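NAD(P)H-flavin oxidoreductase (Agrobacterium tumefaciens str. C58, PDB 2FRE) probably uses a bound flavin mononucleotide to transfer electrons from NAD(P)H to its substrates, as a homodimeric oxidoreductase of the nitroreductase family. Local coordinates at residues 67-70 / 71-74; 122-125 / 126-130. All coordinates share one frame; numbering follows the deposited sequence.

Interaction 1. Residues 67-70 / 71-74; sequences WPLF and VELL
Val-71, one turn further along the same short helix, lays its CG2 methyl over a face of the Trp-67 indole. The methyl carbon sits 3.9 Å from the centroid of the five-membered ring of Trp-67, 24° off the ring normal, a CH-pi contact over the pyrrole part; its nearest ring atom is NE1 of Trp-67, at 3.6 Å. With chi1 at 179°, CG of Trp-67 stands opposite its own backbone N, which carries the indole forward along the helix to the height of Val-71. Leu-88 of strand 87-98 packs against both side chains.

The backbone bonds change character along these eight residues. Val-71 N bonds to Trp-67 O and Glu-72 N to Pro-68 O, each at 2.9 Å. Leu-73 N then divides itself between two weak bonds, 3.2 Å to Leu-69 O and 3.5 Å to Phe-70 O. The regular i to i+4 pattern of the alpha-helix thus gives way to a forked pair at Leu-73, in the C-terminal part of helix 67-72, and the chain continues toward helix 76-82.

Apolar contact continues on another flank. CD1 of Leu-69 meets CG of Leu-73 at 4.1 Å, the two side chains slanting across each other, while Ile-143 of helix 140-146 also packs on Leu-73. Phe-70 is buried against Leu-147 and touches Gly-193 of the second subunit.

Glu-72 brings its side chain back over the preceding turn. A chi1 of 77° sets CG between the backbone N and the carbonyl carbon, and the carboxylate oxygen OE2 of Glu-72 approaches CA of Leu-69 to 3.5 Å.

Interaction 2. Residues 122-125 / 126-130; sequences AMQA and HLLGY
The carbonyl of Ala-125 gathers the end of helix 110-127: its O accepts a bond from Tyr-130 N at 2.9 Å, lying well above the carbonyl plane, and a weak one from Leu-128 N at 3.1 Å. Before it the helical pattern is regular, His-126 N reaching Ala-122 O at 2.9 Å with an N-H...O angle of 169°. Gly-129, with phi at 100°, completes a Schellman motif, defined by the bond from Tyr-130 N to Ala-125 O and by that from Gly-129 N to His-126 O.

Among the side chains, Leu-127 folds back on the preceding turn, its CG 3.3 Å from O of Met-123, and CB of His-126 lies 3.4 Å from O of Ala-122. The side chain of Met-123, a selenomethionine bent at both chi2 and chi3, runs alongside that of His-126, though the placing of its terminal methyl is doubtful. ND1 of His-126 is buried here and has no polar partner in the model. Met-123 also packs on Met-123 of the second subunit. Beyond the cap, CB of Tyr-130 rests 4.3 Å from CB of Ala-125, and OH of Tyr-130 is hydrogen-bonded to ND1 of His-35.

Both interactions lie toward the C-terminal part of a helix, interaction 2 with a Schellman motif. Interaction 1 comes first along the chain; the centres lie 23 Å apart and the nearest atoms about 12 Å, so they do not touch. The side chains of Leu-74, in interaction 1, and Ala-122, in interaction 2, each lie about 8 Å from a bound FMN. Helix 110-127 also carries Phe-112 and Asp-113 of an FMN pocket, near its start, far along from interaction 2. Each contact also meets the second subunit, interaction 1 through Leu-69 and Phe-70, interaction 2 through Met-123, Gln-124 and Leu-127.

Interaction 1. Residues 67-70 / 71-74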
ATOM      1  N   TRP A  67      10.472  -9.111 -23.159  1.00 22.64           N
ATOM      2  CA  TRP A  67      11.113  -9.491 -21.918  1.00 21.99           C
ATOM      3  C   TRP A  67      12.505  -8.851 -21.763  1.00 20.89           C
ATOM      4  O   TRP A  67      12.783  -8.240 -20.744  1.00 20.16           O
ATOM      5  CB  TRP A  67      11.203 -11.004 -21.822  1.00 22.47           C
ATOM      6  CG  TRP A  67      11.863 -11.486 -20.599  1.00 22.64           C
ATOM      7  CD1 TRP A  67      13.103 -12.013 -20.498  1.00 23.77           C
ATOM      8  CD2 TRP A  67      11.335 -11.439 -19.272  1.00 23.91           C
ATOM      9  NE1 TRP A  67      13.379 -12.323 -19.190  1.00 24.76           N
ATOM     10  CE2 TRP A  67      12.305 -11.992 -18.419  1.00 24.29           C
ATOM     11  CE3 TRP A  67      10.123 -10.998 -18.722  1.00 23.14           C
ATOM     12  CZ2 TRP A  67      12.101 -12.128 -17.048  1.00 24.80           C
ATOM     13  CZ3 TRP A  67       9.917 -11.151 -17.371  1.00 23.55           C
ATOM     14  CH2 TRP A  67      10.907 -11.689 -16.545  1.00 24.94           C
ATOM     15  N   PRO A  68      13.379  -8.969 -22.783  1.00 20.74           N
ATOM     16  CA  PRO A  68      14.729  -8.413 -22.589  1.00 20.89           C
ATOM     17  C   PRO A  68      14.768  -6.900 -22.378  1.00 20.86           C
ATOM     18  O   PRO A  68      15.645  -6.380 -21.651  1.00 20.48           O
ATOM     19  CB  PRO A  68      15.481  -8.798 -23.874  1.00 20.64           C
ATOM     20  CG  PRO A  68      14.479  -9.298 -24.834  1.00 20.91           C
ATOM     21  CD  PRO A  68      13.221  -9.629 -24.093  1.00 21.13           C
ATOM     22  N   LEU A  69      13.822  -6.199 -22.989  1.00 20.70           N
ATOM     23  CA  LEU A  69      13.696  -4.774 -22.758  1.00 21.25           C
ATOM     24  C   LEU A  69      13.331  -4.507 -21.302  1.00 20.97           C
ATOM     25  O   LEU A  69      13.903  -3.618 -20.668  1.00 21.32           O
ATOM     26  CB  LEU A  69      12.659  -4.165 -23.690  1.00 20.74           C
ATOM     27  CG  LEU A  69      12.259  -2.713 -23.378  1.00 22.55           C
ATOM     28  CD1 LEU A  69      13.449  -1.736 -23.524  1.00 23.59           C
ATOM     29  CD2 LEU A  69      11.126  -2.339 -24.295  1.00 22.92           C
ATOM     30  N   PHE A  70      12.366  -5.253 -20.780  1.00 21.16           N
ATOM     31  CA  PHE A  70      11.965  -5.092 -19.385  1.00 21.83           C
ATOM     32  C   PHE A  70      13.130  -5.392 -18.443  1.00 21.99           C
ATOM     33  O   PHE A  70      13.326  -4.691 -17.469  1.00 22.83           O
ATOM     34  CB  PHE A  70      10.753  -5.972 -19.056  1.00 21.89           C
ATOM     35  CG  PHE A  70       9.438  -5.345 -19.416  1.00 21.54           C
ATOM     36  CD1 PHE A  70       9.132  -5.030 -20.728  1.00 22.41           C
ATOM     37  CD2 PHE A  70       8.491  -5.064 -18.428  1.00 22.19           C
ATOM     38  CE1 PHE A  70       7.893  -4.419 -21.064  1.00 22.11           C
ATOM     39  CE2 PHE A  70       7.259  -4.467 -18.765  1.00 21.15           C
ATOM     40  CZ  PHE A  70       6.967  -4.148 -20.062  1.00 20.24           C
ATOM     41  N   VAL A  71      13.920  -6.416 -18.754  1.00 22.19           N
ATOM     42  CA  VAL A  71      15.103  -6.733 -17.947  1.00 23.11           C
ATOM     43  C   VAL A  71      16.138  -5.590 -17.974  1.00 23.90           C
ATOM     44  O   VAL A  71      16.682  -5.201 -16.934  1.00 24.78           O
ATOM     45  CB  VAL A  71      15.786  -8.020 -18.420  1.00 22.76           C
ATOM     46  CG1 VAL A  71      17.126  -8.199 -17.728  1.00 23.21           C
ATOM     47  CG2 VAL A  71      14.886  -9.251 -18.169  1.00 21.66           C
ATOM     48  N   GLU A  72      16.395  -5.025 -19.147  1.00 24.84           N
ATOM     49  CA  GLU A  72      17.511  -4.079 -19.269  1.00 25.24           C
ATOM     50  C   GLU A  72      17.145  -2.692 -18.751  1.00 25.97           C
ATOM     51  O   GLU A  72      18.030  -1.847 -18.609  1.00 26.13           O
ATOM     52  CB  GLU A  72      18.055  -4.046 -20.699  1.00 25.70           C
ATOM     53  CG  GLU A  72      17.228  -3.273 -21.675  1.00 26.25           C
ATOM     54  CD  GLU A  72      17.723  -3.426 -23.102  1.00 25.29           C
ATOM     55  OE1 GLU A  72      18.927  -3.178 -23.375  1.00 23.13           O
ATOM     56  OE2 GLU A  72      16.884  -3.780 -23.956  1.00 24.91           O
ATOM     57  N   LEU A  73      15.847  -2.485 -18.459  1.00 26.26           N
ATOM     58  CA  LEU A  73      15.329  -1.291 -17.804  1.00 26.68           C
ATOM     59  C   LEU A  73      15.548  -1.317 -16.284  1.00 26.83           C
ATOM     60  O   LEU A  73      15.338  -0.315 -15.607  1.00 27.84           O
ATOM     61  CB  LEU A  73      13.841  -1.099 -18.104  1.00 26.45           C
ATOM     62  CG  LEU A  73      13.503  -0.658 -19.538  1.00 26.73           C
ATOM     63  CD1 LEU A  73      11.991  -0.678 -19.745  1.00 27.54           C
ATOM     64  CD2 LEU A  73      14.073   0.706 -19.827  1.00 26.25           C
ATOM     65  N   LEU A  74      15.993  -2.451 -15.765  1.00 27.23           N
ATOM     66  CA  LEU A  74      16.457  -2.541 -14.383  1.00 27.57           C
ATOM     67  C   LEU A  74      17.952  -2.286 -14.355  1.00 29.45           C
ATOM     68  O   LEU A  74      18.661  -2.559 -15.341  1.00 28.33           O
ATOM     69  CB  LEU A  74      16.203  -3.934 -13.818  1.00 27.93           C
ATOM     70  CG  LEU A  74      14.856  -4.571 -14.157  1.00 25.42           C
ATOM     71  CD1 LEU A  74      14.817  -6.012 -13.663  1.00 25.19           C
ATOM     72  CD2 LEU A  74      13.757  -3.726 -13.581  1.00 25.14           C
TER

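Interaction 2. Residues 122-125 / 126-130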
ATOM      1  N   ALA A 122       1.217  -7.656  -4.220  1.00 24.03           N
ATOM      2  CA  ALA A 122       2.118  -8.564  -3.487  1.00 24.20           C
ATOM      3  C   ALA A 122       1.349  -9.612  -2.686  1.00 24.40           C
ATOM      4  O   ALA A 122       1.738 -10.800  -2.633  1.00 24.00           O
ATOM      5  CB  ALA A 122       3.025  -7.760  -2.587  1.00 24.63           C
HETATM    6  N   MSE A 123       0.245  -9.190  -2.093  1.00 20.00           N
HETATM    7  CA  MSE A 123      -0.594 -10.065  -1.300  1.00 20.00           C
HETATM    8  C   MSE A 123      -1.297 -11.102  -2.158  1.00 20.00           C
HETATM    9  O   MSE A 123      -1.297 -12.274  -1.844  1.00 23.62           O
HETATM   10  CB  MSE A 123      -1.598  -9.239  -0.507  1.00 20.00           C
HETATM   11  CG  MSE A 123      -2.272  -9.964   0.613  1.00 20.00           C
HETATM   12 SE   MSE A 123      -1.001 -10.751   1.884  1.00 20.00          SE
HETATM   13  CE  MSE A 123      -1.113 -12.148   1.392  1.00 20.00           C
ATOM     14  N   GLN A 124      -1.887 -10.654  -3.251  1.00 24.13           N
ATOM     15  CA  GLN A 124      -2.552 -11.592  -4.163  1.00 25.15           C
ATOM     16  C   GLN A 124      -1.556 -12.590  -4.776  1.00 25.07           C
ATOM     17  O   GLN A 124      -1.842 -13.798  -4.875  1.00 26.53           O
ATOM     18  CB  GLN A 124      -3.365 -10.862  -5.239  1.00 24.80           C
ATOM     19  CG  GLN A 124      -4.245 -11.777  -6.116  1.00 23.48           C
ATOM     20  CD  GLN A 124      -5.186 -12.697  -5.359  1.00 24.79           C
ATOM     21  OE1 GLN A 124      -4.842 -13.863  -4.985  1.00 27.81           O
ATOM     22  NE2 GLN A 124      -6.398 -12.231  -5.174  1.00 20.40           N
ATOM     23  N   ALA A 125      -0.383 -12.098  -5.152  1.00 25.41           N
ATOM     24  CA  ALA A 125       0.711 -12.958  -5.625  1.00 25.30           C
ATOM     25  C   ALA A 125       1.059 -14.033  -4.577  1.00 25.12           C
ATOM     26  O   ALA A 125       1.108 -15.235  -4.884  1.00 24.39           O
ATOM     27  CB  ALA A 125       1.950 -12.111  -5.955  1.00 25.07           C
ATOM     28  N   HIS A 126       1.323 -13.581  -3.356  1.00 24.92           N
ATOM     29  CA  HIS A 126       1.524 -14.482  -2.227  1.00 25.10           C
ATOM     30  C   HIS A 126       0.430 -15.545  -2.109  1.00 25.23           C
ATOM     31  O   HIS A 126       0.717 -16.753  -1.984  1.00 24.85           O
ATOM     32  CB  HIS A 126       1.621 -13.729  -0.893  1.00 25.01           C
ATOM     33  CG  HIS A 126       1.877 -14.654   0.251  1.00 24.83           C
ATOM     34  ND1 HIS A 126       0.897 -15.014   1.151  1.00 27.56           N
ATOM     35  CD2 HIS A 126       2.975 -15.355   0.591  1.00 25.46           C
ATOM     36  CE1 HIS A 126       1.391 -15.883   2.008  1.00 25.21           C
ATOM     37  NE2 HIS A 126       2.644 -16.129   1.676  1.00 28.86           N
ATOM     38  N   LEU A 127      -0.824 -15.104  -2.154  1.00 25.15           N
ATOM     39  CA  LEU A 127      -1.943 -16.027  -2.007  1.00 25.53           C
ATOM     40  C   LEU A 127      -2.021 -17.104  -3.099  1.00 25.71           C
ATOM     41  O   LEU A 127      -2.513 -18.215  -2.849  1.00 25.49           O
ATOM     42  CB  LEU A 127      -3.262 -15.261  -1.893  1.00 25.95           C
ATOM     43  CG  LEU A 127      -3.435 -14.484  -0.581  1.00 26.06           C
ATOM     44  CD1 LEU A 127      -4.596 -13.515  -0.685  1.00 26.39           C
ATOM     45  CD2 LEU A 127      -3.636 -15.415   0.628  1.00 27.97           C
ATOM     46  N   LEU A 128      -1.510 -16.796  -4.288  1.00 25.21           N
ATOM     47  CA  LEU A 128      -1.440 -17.758  -5.396  1.00 25.67           C
ATOM     48  C   LEU A 128      -0.195 -18.644  -5.389  1.00 25.50           C
ATOM     49  O   LEU A 128      -0.061 -19.516  -6.241  1.00 26.16           O
ATOM     50  CB  LEU A 128      -1.531 -17.008  -6.738  1.00 25.83           C
ATOM     51  CG  LEU A 128      -2.885 -16.362  -7.019  1.00 26.56           C
ATOM     52  CD1 LEU A 128      -2.779 -15.482  -8.236  1.00 27.82           C
ATOM     53  CD2 LEU A 128      -3.958 -17.441  -7.205  1.00 28.91           C
ATOM     54  N   GLY A 129       0.708 -18.436  -4.437  1.00 24.98           N
ATOM     55  CA  GLY A 129       1.872 -19.287  -4.301  1.00 25.59           C
ATOM     56  C   GLY A 129       3.118 -18.687  -4.908  1.00 25.49           C
ATOM     57  O   GLY A 129       4.138 -19.372  -5.046  1.00 25.46           O
ATOM     58  N   TYR A 130       3.047 -17.404  -5.260  1.00 25.26           N
ATOM     59  CA  TYR A 130       4.192 -16.690  -5.846  1.00 25.44           C
ATOM     60  C   TYR A 130       4.787 -15.739  -4.829  1.00 25.65           C
ATOM     61  O   TYR A 130       4.272 -15.602  -3.724  1.00 24.78           O
ATOM     62  CB  TYR A 130       3.747 -15.896  -7.079  1.00 25.45           C
ATOM     63  CG  TYR A 130       3.116 -16.768  -8.129  1.00 25.79           C
ATOM     64  CD1 TYR A 130       3.868 -17.686  -8.822  1.00 25.76           C
ATOM     65  CD2 TYR A 130       1.757 -16.682  -8.413  1.00 25.97           C
ATOM     66  CE1 TYR A 130       3.295 -18.498  -9.781  1.00 26.56           C
ATOM     67  CE2 TYR A 130       1.174 -17.485  -9.363  1.00 25.96           C
ATOM     68  CZ  TYR A 130       1.940 -18.401 -10.038  1.00 26.29           C
ATOM     69  OH  TYR A 130       1.383 -19.197 -10.994  1.00 23.93           O
TER